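Local coordinates for protein poly-gamma-glutamate hydrolase (Bacillus phage phiNIT1, PDB 3A9L) that hydrolyses the gamma-glutamyl linkages of bacterial poly-gamma-glutamate as a zinc-dependent peptidase, at residues P32-F37 with H96-S101; V56-G61 with Y195-K200; S62-Q67 with F84-A89; K111-G116 with V162-S167. All blocks are in the same frame, centred on the assembly; numbering follows the deposited sequence.

Contact 1. Residues P32-F37 with H96-S101; sequences PSMIYF and HTDAVS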
# COMPACT_ATOMS: atom_id res chain seq x y z
N PRO A 32 13.29 -6.14 3.85
CA PRO A 32 14.52 -5.58 3.30
C PRO A 32 15.03 -6.22 2.00
O PRO A 32 15.71 -5.55 1.20
CB PRO A 32 15.54 -5.86 4.41
CG PRO A 32 14.96 -7.02 5.16
CD PRO A 32 13.52 -6.76 5.17
N SER A 33 14.66 -7.48 1.78
CA SER A 33 15.32 -8.32 0.76
C SER A 33 14.56 -8.54 -0.53
O SER A 33 15.19 -8.60 -1.59
CB SER A 33 15.66 -9.69 1.33
OG SER A 33 16.65 -9.55 2.33
N MET A 34 13.23 -8.69 -0.43
CA MET A 34 12.41 -9.18 -1.54
C MET A 34 11.07 -8.46 -1.73
O MET A 34 10.34 -8.19 -0.76
CB MET A 34 12.15 -10.69 -1.35
CG MET A 34 11.36 -11.37 -2.46
SD MET A 34 12.03 -11.08 -4.11
CE MET A 34 13.25 -12.33 -4.23
N ILE A 35 10.74 -8.14 -2.99
CA ILE A 35 9.49 -7.46 -3.29
C ILE A 35 8.82 -8.15 -4.50
O ILE A 35 9.46 -8.35 -5.52
CB ILE A 35 9.71 -5.94 -3.59
CG1 ILE A 35 8.39 -5.26 -3.97
CG2 ILE A 35 10.82 -5.74 -4.65
CD1 ILE A 35 8.46 -3.72 -4.18
N TYR A 36 7.56 -8.52 -4.34
CA TYR A 36 6.82 -9.14 -5.40
C TYR A 36 5.85 -8.14 -5.91
O TYR A 36 5.13 -7.50 -5.14
CB TYR A 36 6.08 -10.34 -4.86
CG TYR A 36 6.98 -11.43 -4.38
CD1 TYR A 36 7.68 -12.22 -5.29
CD2 TYR A 36 7.18 -11.66 -3.02
CE1 TYR A 36 8.51 -13.25 -4.87
CE2 TYR A 36 8.04 -12.69 -2.58
CZ TYR A 36 8.68 -13.47 -3.53
OH TYR A 36 9.53 -14.48 -3.15
N PHE A 37 5.81 -7.97 -7.22
CA PHE A 37 5.05 -6.84 -7.75
C PHE A 37 4.64 -6.99 -9.19
O PHE A 37 5.17 -7.83 -9.92
CB PHE A 37 5.82 -5.53 -7.53
CG PHE A 37 6.88 -5.27 -8.55
CD1 PHE A 37 8.14 -5.87 -8.45
CD2 PHE A 37 6.60 -4.45 -9.64
CE1 PHE A 37 9.12 -5.63 -9.43
CE2 PHE A 37 7.56 -4.21 -10.63
CZ PHE A 37 8.81 -4.81 -10.54
N HIS A 96 14.91 -2.57 -2.20
CA HIS A 96 14.97 -4.02 -2.06
C HIS A 96 16.11 -4.62 -2.86
O HIS A 96 16.34 -4.28 -4.02
CB HIS A 96 13.68 -4.68 -2.52
CG HIS A 96 12.49 -4.25 -1.74
ND1 HIS A 96 11.85 -3.05 -1.97
CD2 HIS A 96 11.82 -4.85 -0.74
CE1 HIS A 96 10.84 -2.94 -1.13
NE2 HIS A 96 10.81 -4.00 -0.36
N THR A 97 16.80 -5.57 -2.23
CA THR A 97 17.85 -6.31 -2.92
C THR A 97 17.37 -7.02 -4.15
O THR A 97 18.01 -6.95 -5.20
CB THR A 97 18.47 -7.35 -2.00
OG1 THR A 97 18.81 -6.72 -0.77
CG2 THR A 97 19.77 -7.96 -2.65
N ASP A 98 16.26 -7.74 -4.00
CA ASP A 98 15.75 -8.63 -5.01
C ASP A 98 14.35 -8.20 -5.39
O ASP A 98 13.68 -7.51 -4.63
CB ASP A 98 15.76 -10.07 -4.50
CG ASP A 98 17.17 -10.59 -4.25
OD1 ASP A 98 18.01 -10.54 -5.18
OD2 ASP A 98 17.47 -11.04 -3.13
N ALA A 99 13.91 -8.62 -6.58
CA ALA A 99 12.57 -8.34 -7.05
C ALA A 99 12.11 -9.43 -7.99
O ALA A 99 12.88 -9.91 -8.83
CB ALA A 99 12.52 -6.97 -7.76
N VAL A 100 10.87 -9.85 -7.80
CA VAL A 100 10.20 -10.78 -8.73
C VAL A 100 8.93 -10.12 -9.30
O VAL A 100 8.02 -9.74 -8.55
CB VAL A 100 9.86 -12.11 -8.02
CG1 VAL A 100 9.05 -13.01 -8.93
CG2 VAL A 100 11.12 -12.83 -7.61
N SER A 101 8.85 -10.00 -10.62
CA SER A 101 7.70 -9.30 -11.24
C SER A 101 6.74 -10.31 -11.85
O SER A 101 7.18 -11.34 -12.29
CB SER A 101 8.16 -8.33 -12.31
OG SER A 101 8.82 -9.00 -13.37
O HOH W 1 18.97 -8.66 1.47

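Contact 2. Residues V56-G61 with Y195-K200; sequences VELTGG and YAEAIK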
# COMPACT_ATOMS: atom_id res chain seq x y z
N VAL A 56 2.85 -13.09 -1.39
CA VAL A 56 3.19 -12.21 -0.28
C VAL A 56 2.69 -12.79 1.05
O VAL A 56 3.39 -12.72 2.07
CB VAL A 56 2.64 -10.79 -0.56
CG1 VAL A 56 2.60 -9.92 0.72
CG2 VAL A 56 3.51 -10.13 -1.62
N GLU A 57 1.47 -13.35 1.03
CA GLU A 57 0.88 -13.97 2.22
C GLU A 57 1.73 -15.19 2.63
O GLU A 57 1.97 -15.40 3.82
CB GLU A 57 -0.57 -14.35 1.98
CG GLU A 57 -1.54 -13.18 2.03
CD GLU A 57 -2.71 -13.37 1.06
OE1 GLU A 57 -3.06 -14.54 0.78
OE2 GLU A 57 -3.24 -12.34 0.55
N LEU A 58 2.23 -15.92 1.64
CA LEU A 58 3.19 -17.04 1.90
C LEU A 58 4.61 -16.68 2.34
O LEU A 58 5.26 -17.47 3.01
CB LEU A 58 3.30 -17.94 0.68
CG LEU A 58 2.09 -18.76 0.25
CD1 LEU A 58 2.47 -19.52 -1.00
CD2 LEU A 58 1.63 -19.66 1.35
N THR A 59 5.10 -15.51 1.92
CA THR A 59 6.53 -15.16 2.09
C THR A 59 6.80 -14.06 3.11
O THR A 59 7.86 -14.04 3.74
CB THR A 59 7.18 -14.72 0.75
OG1 THR A 59 6.43 -13.64 0.19
CG2 THR A 59 7.17 -15.88 -0.28
N GLY A 60 5.86 -13.13 3.25
CA GLY A 60 6.12 -11.87 3.96
C GLY A 60 6.97 -10.91 3.14
O GLY A 60 7.59 -9.99 3.66
N GLY A 61 7.05 -11.15 1.82
CA GLY A 61 7.71 -10.24 0.90
C GLY A 61 6.94 -8.94 0.86
O GLY A 61 5.79 -8.91 1.25
N TYR A 195 1.20 -22.97 -7.69
CA TYR A 195 2.02 -21.99 -8.40
C TYR A 195 2.62 -21.08 -7.34
O TYR A 195 3.85 -20.96 -7.22
CB TYR A 195 1.16 -21.22 -9.42
CG TYR A 195 1.94 -20.53 -10.54
CD1 TYR A 195 2.69 -19.38 -10.29
CD2 TYR A 195 1.89 -21.02 -11.83
CE1 TYR A 195 3.39 -18.75 -11.29
CE2 TYR A 195 2.59 -20.38 -12.86
CZ TYR A 195 3.34 -19.25 -12.57
OH TYR A 195 4.03 -18.60 -13.56
N ALA A 196 1.77 -20.47 -6.52
CA ALA A 196 2.23 -19.56 -5.51
C ALA A 196 3.24 -20.21 -4.51
O ALA A 196 4.24 -19.59 -4.15
CB ALA A 196 1.07 -18.89 -4.81
N GLU A 197 3.01 -21.48 -4.14
CA GLU A 197 3.93 -22.24 -3.26
C GLU A 197 5.28 -22.48 -3.94
O GLU A 197 6.33 -22.38 -3.31
CB GLU A 197 3.31 -23.56 -2.85
CG GLU A 197 4.29 -24.58 -2.20
CD GLU A 197 4.64 -24.24 -0.74
OE1 GLU A 197 3.99 -23.36 -0.14
OE2 GLU A 197 5.59 -24.83 -0.19
N ALA A 198 5.25 -22.79 -5.23
CA ALA A 198 6.50 -22.91 -6.01
C ALA A 198 7.39 -21.68 -5.90
O ALA A 198 8.59 -21.80 -5.76
CB ALA A 198 6.20 -23.21 -7.47
N ILE A 199 6.80 -20.50 -5.94
CA ILE A 199 7.54 -19.26 -5.85
C ILE A 199 8.13 -19.11 -4.44
O ILE A 199 9.31 -18.71 -4.27
CB ILE A 199 6.62 -18.06 -6.18
CG1 ILE A 199 5.89 -18.28 -7.53
CG2 ILE A 199 7.42 -16.75 -6.12
CD1 ILE A 199 6.78 -18.72 -8.69
N LYS A 200 7.33 -19.45 -3.43
CA LYS A 200 7.83 -19.36 -2.04
C LYS A 200 9.04 -20.31 -1.82
O LYS A 200 10.04 -19.92 -1.23
CB LYS A 200 6.71 -19.63 -1.03
CG LYS A 200 7.15 -19.55 0.45
CD LYS A 200 6.12 -20.16 1.40
CE LYS A 200 5.78 -21.63 1.13
NZ LYS A 200 6.72 -22.68 1.68

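Contact 3. Residues S62-Q67 with F84-A89; sequences SLYLFQ and FDEPMA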
# COMPACT_ATOMS: atom_id res chain seq x y z
N SER A 62 7.60 -7.84 0.46
CA SER A 62 6.89 -6.60 0.18
C SER A 62 6.06 -6.79 -1.11
O SER A 62 6.31 -7.73 -1.89
CB SER A 62 7.83 -5.40 0.00
OG SER A 62 8.69 -5.17 1.10
N LEU A 63 5.09 -5.90 -1.30
CA LEU A 63 4.12 -5.95 -2.39
C LEU A 63 4.03 -4.57 -3.03
O LEU A 63 4.09 -3.55 -2.34
CB LEU A 63 2.74 -6.34 -1.84
CG LEU A 63 1.43 -6.24 -2.64
CD1 LEU A 63 0.37 -7.25 -2.15
CD2 LEU A 63 0.85 -4.82 -2.68
N TYR A 64 3.88 -4.55 -4.35
CA TYR A 64 3.50 -3.33 -5.06
C TYR A 64 2.65 -3.77 -6.21
O TYR A 64 3.02 -4.73 -6.87
CB TYR A 64 4.72 -2.61 -5.62
CG TYR A 64 4.35 -1.49 -6.57
CD1 TYR A 64 4.12 -1.75 -7.93
CD2 TYR A 64 4.22 -0.20 -6.12
CE1 TYR A 64 3.79 -0.75 -8.79
CE2 TYR A 64 3.90 0.82 -6.98
CZ TYR A 64 3.68 0.53 -8.30
OH TYR A 64 3.33 1.52 -9.17
N LEU A 65 1.53 -3.07 -6.45
CA LEU A 65 0.63 -3.35 -7.59
C LEU A 65 0.10 -2.09 -8.24
O LEU A 65 -0.57 -1.30 -7.57
CB LEU A 65 -0.59 -4.12 -7.11
CG LEU A 65 -0.49 -5.46 -6.43
CD1 LEU A 65 -1.87 -5.80 -5.96
CD2 LEU A 65 0.03 -6.52 -7.43
N PHE A 66 0.38 -1.90 -9.52
CA PHE A 66 -0.28 -0.82 -10.28
C PHE A 66 -1.42 -1.50 -10.99
O PHE A 66 -1.18 -2.36 -11.85
CB PHE A 66 0.68 -0.16 -11.29
CG PHE A 66 0.08 1.01 -12.03
CD1 PHE A 66 -0.60 0.80 -13.24
CD2 PHE A 66 0.22 2.32 -11.56
CE1 PHE A 66 -1.18 1.86 -13.94
CE2 PHE A 66 -0.35 3.38 -12.26
CZ PHE A 66 -1.05 3.15 -13.46
N GLN A 67 -2.65 -1.17 -10.59
CA GLN A 67 -3.83 -1.98 -10.95
C GLN A 67 -4.77 -1.24 -11.89
O GLN A 67 -5.16 -0.12 -11.57
CB GLN A 67 -4.63 -2.34 -9.69
CG GLN A 67 -3.96 -3.31 -8.69
CD GLN A 67 -4.98 -3.99 -7.77
OE1 GLN A 67 -5.22 -5.19 -7.88
NE2 GLN A 67 -5.63 -3.21 -6.93
N PHE A 84 8.27 1.74 -17.53
CA PHE A 84 7.38 1.87 -16.39
C PHE A 84 8.14 2.57 -15.32
O PHE A 84 9.17 2.09 -14.82
CB PHE A 84 6.83 0.53 -15.93
CG PHE A 84 5.83 0.64 -14.79
CD1 PHE A 84 6.26 0.67 -13.48
CD2 PHE A 84 4.47 0.72 -15.06
CE1 PHE A 84 5.37 0.77 -12.44
CE2 PHE A 84 3.57 0.82 -14.02
CZ PHE A 84 4.01 0.82 -12.73
N ASP A 85 7.61 3.73 -14.98
CA ASP A 85 8.36 4.67 -14.17
C ASP A 85 7.52 5.26 -13.02
O ASP A 85 7.86 6.30 -12.49
CB ASP A 85 8.97 5.78 -15.07
CG ASP A 85 7.94 6.78 -15.57
OD1 ASP A 85 6.77 6.43 -15.73
OD2 ASP A 85 8.32 7.94 -15.86
N GLU A 86 6.46 4.57 -12.60
CA GLU A 86 5.65 5.09 -11.51
C GLU A 86 6.60 5.38 -10.33
O GLU A 86 7.36 4.49 -9.90
CB GLU A 86 4.55 4.09 -11.16
CG GLU A 86 3.43 4.62 -10.29
CD GLU A 86 3.85 4.69 -8.86
OE1 GLU A 86 4.30 3.65 -8.34
OE2 GLU A 86 3.84 5.82 -8.30
N PRO A 87 6.59 6.62 -9.82
CA PRO A 87 7.64 6.95 -8.86
C PRO A 87 7.66 6.10 -7.58
O PRO A 87 8.72 5.84 -7.02
CB PRO A 87 7.39 8.44 -8.56
CG PRO A 87 6.02 8.68 -8.97
CD PRO A 87 5.86 7.84 -10.21
N MET A 88 6.49 5.65 -7.12
CA MET A 88 6.49 4.89 -5.89
C MET A 88 7.11 3.51 -6.10
O MET A 88 7.88 3.06 -5.25
CB MET A 88 5.10 4.84 -5.27
CG MET A 88 4.66 6.17 -4.74
SD MET A 88 3.25 5.93 -3.68
CE MET A 88 2.06 5.36 -4.91
N ALA A 89 6.79 2.89 -7.24
CA ALA A 89 7.41 1.66 -7.73
C ALA A 89 8.95 1.73 -7.74
O ALA A 89 9.62 0.91 -7.14
CB ALA A 89 6.88 1.33 -9.14

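Contact 4. Residues K111-G116 with V162-S167; sequences KNTLVG and VQLEIS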
# COMPACT_ATOMS: atom_id res chain seq x y z
N LYS A 111 -0.91 -23.42 -21.70
CA LYS A 111 -0.43 -23.09 -20.37
C LYS A 111 1.10 -23.12 -20.31
O LYS A 111 1.73 -24.18 -20.49
CB LYS A 111 -1.02 -24.06 -19.35
CG LYS A 111 -2.54 -23.92 -19.20
CD LYS A 111 -3.00 -24.33 -17.80
CE LYS A 111 -2.62 -25.78 -17.49
NZ LYS A 111 -3.43 -26.30 -16.34
N ASN A 112 1.67 -21.94 -20.07
CA ASN A 112 3.10 -21.80 -19.97
C ASN A 112 3.52 -20.58 -19.18
O ASN A 112 2.79 -19.59 -19.12
CB ASN A 112 3.71 -21.75 -21.38
CG ASN A 112 5.12 -22.23 -21.39
OD1 ASN A 112 5.64 -22.65 -20.38
ND2 ASN A 112 5.75 -22.19 -22.55
N THR A 113 4.71 -20.68 -18.60
CA THR A 113 5.38 -19.57 -17.95
C THR A 113 6.81 -19.42 -18.49
O THR A 113 7.57 -20.39 -18.51
CB THR A 113 5.41 -19.75 -16.41
OG1 THR A 113 4.06 -19.80 -15.91
CG2 THR A 113 6.17 -18.60 -15.76
N LEU A 114 7.13 -18.19 -18.92
CA LEU A 114 8.41 -17.83 -19.52
C LEU A 114 9.13 -16.90 -18.56
O LEU A 114 8.70 -15.76 -18.32
CB LEU A 114 8.20 -17.16 -20.90
CG LEU A 114 7.24 -17.86 -21.88
CD1 LEU A 114 6.92 -16.97 -23.08
CD2 LEU A 114 7.81 -19.21 -22.35
N VAL A 115 10.22 -17.42 -17.99
CA VAL A 115 10.90 -16.76 -16.88
C VAL A 115 12.22 -16.14 -17.36
O VAL A 115 13.06 -16.83 -17.93
CB VAL A 115 11.18 -17.76 -15.73
CG1 VAL A 115 11.60 -17.03 -14.45
CG2 VAL A 115 9.95 -18.62 -15.46
N GLY A 116 12.39 -14.85 -17.11
CA GLY A 116 13.65 -14.20 -17.44
C GLY A 116 14.06 -13.25 -16.35
O GLY A 116 13.68 -13.40 -15.19
N VAL A 162 13.76 -10.95 -11.50
CA VAL A 162 13.25 -12.16 -12.18
C VAL A 162 11.86 -11.85 -12.67
O VAL A 162 10.96 -11.55 -11.87
CB VAL A 162 13.15 -13.39 -11.24
CG1 VAL A 162 12.33 -14.52 -11.88
CG2 VAL A 162 14.52 -13.88 -10.81
N GLN A 163 11.66 -11.96 -13.96
CA GLN A 163 10.39 -11.68 -14.56
C GLN A 163 9.63 -12.98 -14.89
O GLN A 163 10.18 -13.89 -15.55
CB GLN A 163 10.60 -10.84 -15.84
CG GLN A 163 9.28 -10.52 -16.50
CD GLN A 163 9.43 -9.76 -17.80
OE1 GLN A 163 9.20 -8.57 -17.83
NE2 GLN A 163 9.78 -10.46 -18.90
N LEU A 164 8.37 -13.07 -14.47
CA LEU A 164 7.52 -14.17 -14.92
C LEU A 164 6.46 -13.68 -15.89
O LEU A 164 5.75 -12.75 -15.61
CB LEU A 164 6.83 -14.92 -13.76
CG LEU A 164 7.67 -15.75 -12.77
CD1 LEU A 164 8.53 -14.87 -11.89
CD2 LEU A 164 6.75 -16.62 -11.89
N GLU A 165 6.36 -14.32 -17.04
CA GLU A 165 5.32 -13.91 -18.00
C GLU A 165 4.40 -15.10 -18.15
O GLU A 165 4.81 -16.13 -18.71
CB GLU A 165 5.98 -13.47 -19.31
CG GLU A 165 6.62 -12.03 -19.29
CD GLU A 165 5.72 -10.93 -19.86
OE1 GLU A 165 4.60 -11.22 -20.26
OE2 GLU A 165 6.13 -9.76 -19.87
N ILE A 166 3.17 -14.97 -17.62
CA ILE A 166 2.26 -16.08 -17.50
C ILE A 166 1.15 -16.00 -18.55
O ILE A 166 0.47 -14.99 -18.67
CB ILE A 166 1.66 -16.13 -16.06
CG1 ILE A 166 2.74 -15.74 -15.02
CG2 ILE A 166 1.10 -17.50 -15.75
CD1 ILE A 166 2.20 -15.79 -13.61
N SER A 167 0.99 -17.08 -19.30
CA SER A 167 0.05 -17.11 -20.43
C SER A 167 -1.39 -16.99 -19.94
O SER A 167 -1.69 -17.37 -18.80
CB SER A 167 0.20 -18.41 -21.22
OG SER A 167 -0.34 -19.49 -20.49
O HOH W 2 9.99 -13.43 -18.54

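Contact 1. Residues P32-F37 with H96-S101
His96, Val100 and Ile35 bury the most surface where strand 34-42 runs parallel to strand 98-105, two adjacent central strands of the mixed sheet in the open alpha/beta core, the short axes 4.8 Å apart and 16° off parallel. The His96 imidazole lies flat against Ile35: CB of the isoleucine stands over the ring centre, 3.7 Å from the centroid, in a CH-pi contact. CG2 of Ile35 covers the CG end of the same face, and CD1, carried out by an extended chain (chi1 177°, chi2 175°), follows it to CE1. The ring is fixed at both nitrogens, ND1 by Met92 O and NE2 by Ser62 OG. On the other face of the sheet Val100 and Tyr36 stand shoulder to shoulder; Tyr36 CD1 is 3.5 Å from Val100 CB, while Val100 CG1 sits at the ring edge. The chain of Met34, bent at chi2 and chi3, lies across Asp98, bringing CE to 3.4 Å from Asp98 CB and SD above the rim of one Tyr36 face. The backbone ladder is straightest toward Phe37: Val100 N donates to Ile35 O and Phe37 N to Val100 O, each 3.1 Å and nearly along the C=O axis. Asp98 N to Ser33 O is shorter (2.8 Å) but more bent. At the solvent end a water joins Ser33 OG and Thr97 OG1. Helix 190-209 packs on the Met34 and Tyr36 face, where Glu203 takes the Tyr36 hydroxyl and Tyr207 meets Asp98; helix 87-94 covers Ile35, Phe37 and Ala99 on the opposite face, and Ser101 leads on toward the zinc ligand His103.

Contact 2. Residues V56-G61 with Y195-K200
Apolar packing carries this contact between the C-terminal end of helix 48-59 and the middle of helix 190-209. Leu58, with CG anti to its carbonyl carbon (chi1 -66°), sends CD1 against the backbone of the second helix, 3.6 Å from Ala196 O and 4.1 Å from Ala196 CB. The aliphatic part of Lys200 fills the neighbouring position: its CD lies 3.7 Å from Leu58 CB, and its CG meets Thr59 CG2 at 3.7 Å as the two side chains run head to tail. Electrostatic pairing stays within the second helix. Lys200 bends at chi3 and chi4, turning back to Glu197 OE2 in a 3.1 Å salt bridge, NZ standing above the carboxylate plane. Hydrogen bonds finish the first helix: Thr59 OG1, held between backbone N and carbonyl carbon (chi1 56°), accepts from Gly61 N at 3.0 Å to form an ST turn, and also bonds to Val55 O. Gly60, with positive phi, takes the chain out toward strand 62-68. This is plain helix-helix packing on one side of the alpha/beta sheet, away from the zinc site: Tyr36 of strand 34-42 touches Val56, Thr59 and Ile199, and helix 120-132 receives Ala198 and Ile199.

Contact 3. Residues S62-Q67 with F84-A89
Tyr64 lays one face of its ring under Ala89, whose CB stands 3.4 Å from Tyr64 CZ, offset toward the rim in a CH-pi contact. With CG anti to the backbone N (chi1 170°), the phenol reaches from the strand to the start of helix 87-94, where its OH donates to Glu86 OE1 in a very short bond of 2.5 Å. That bond uses the anti lone pair of OE1, and ring and carboxylate planes are only 8° apart. Glu86 is the N-cap residue, and its chain folds at chi2 so that the carboxylate caps its own helix: OE1 also accepts from Ala89 N at 2.8 Å, and OE2 from Met88 N at 2.9 Å, both amides coming from above the carboxylate plane. OE1 is therefore gripped by two donors, and three bonds from these two segments reach the buried carboxylate. These donors and the positive end of the helix dipole would be expected to favour its ionised form, and the short phenol bond fits a strong interaction with a charged acceptor. Beside this polar group, Phe84 turns its edge to the face of Phe66 in an offset edge-to-face pair, centroids 5.7 Å apart and planes at 80°. The same edge meets Tyr64, with Phe84 CZ 3.7 Å from Tyr64 OH. The contact fastens helix 87-94 and the loop before it to strand 62-68. Strand 23-29 flanks Tyr64 and Glu86 through Ile25, helix 10-16 adds Ile10 against Phe66, Phe84 and Glu86, and Met88 packs on Met92 of the second subunit.

Contact 4. Residues K111-G116 with V162-S167
Side chains alternate between two faces along the antiparallel pair of strands 113-116 and 162-167. On one face Thr113 and Ile166 stand abreast, Thr113 OG1, hydrogen-bonded to Tyr195 OH, lying 3.8 Å from Ile166 CG2. Val115 slants across Val162, their CG1 atoms, each anti to its backbone N, meeting at 3.7 Å. Leu164 lies on this face too, opposite Val115. The other face carries Leu114 and Glu165, whose side chains diverge: Glu165 bends at chi2, its CB near Leu114 O, its carboxylate turning off toward the metal site. Gln163 is extended; Asn151 ND2 holds its OE1, and its NE2 donates to a water that also bonds Leu114 O. The backbone is zipped by paired bonds, the straightest from Leu114 N to Glu165 O (3.1 Å, 172°), while Gln163 N reaches Gly116 O from above the carbonyl plane at 2.8 Å. Ser167 bonds Asn112 twice: its N donates to Asn112 O at 3.1 Å, and its OG accepts from Asn112 N at 3.2 Å. The same hydroxyl bonds Asn110 O and N-caps helix 168-173 through Gln170 N. The chemistry is two-sided: a largely apolar face, its one hydroxyl bonded to helix 190-209, and one where the Glu165 side chain comes about 4 Å from the zinc (nearest atoms) without being among its ligands His40, Glu45 and His103, a placement consistent with an active-site carboxylate, as in zinc carboxypeptidases.

How the contacts relate
Contacts 1, 3 and 4 are buried and all involve strands of one mixed sheet; contact 2 is a surface contact between two helices packed on it. Contact 1 is parallel and contact 4 antiparallel, yet they join directly, Ala99 and Ser101 bonding to Val162 across neighbouring strands. Contact 3 instead fixes a helix to the sheet through a buried carboxylate and aromatic rings, and links to contact 1 through His96 and Ser62. Tyr36 ties contact 1 to contact 2, and Tyr195 of contact 2 bonds to Thr113 of contact 4. Contacts 3 and 4 lie on opposite sides of the chain's centre without touching. Contact 4 comes closest to the zinc, whereas contact 2 lies away from it.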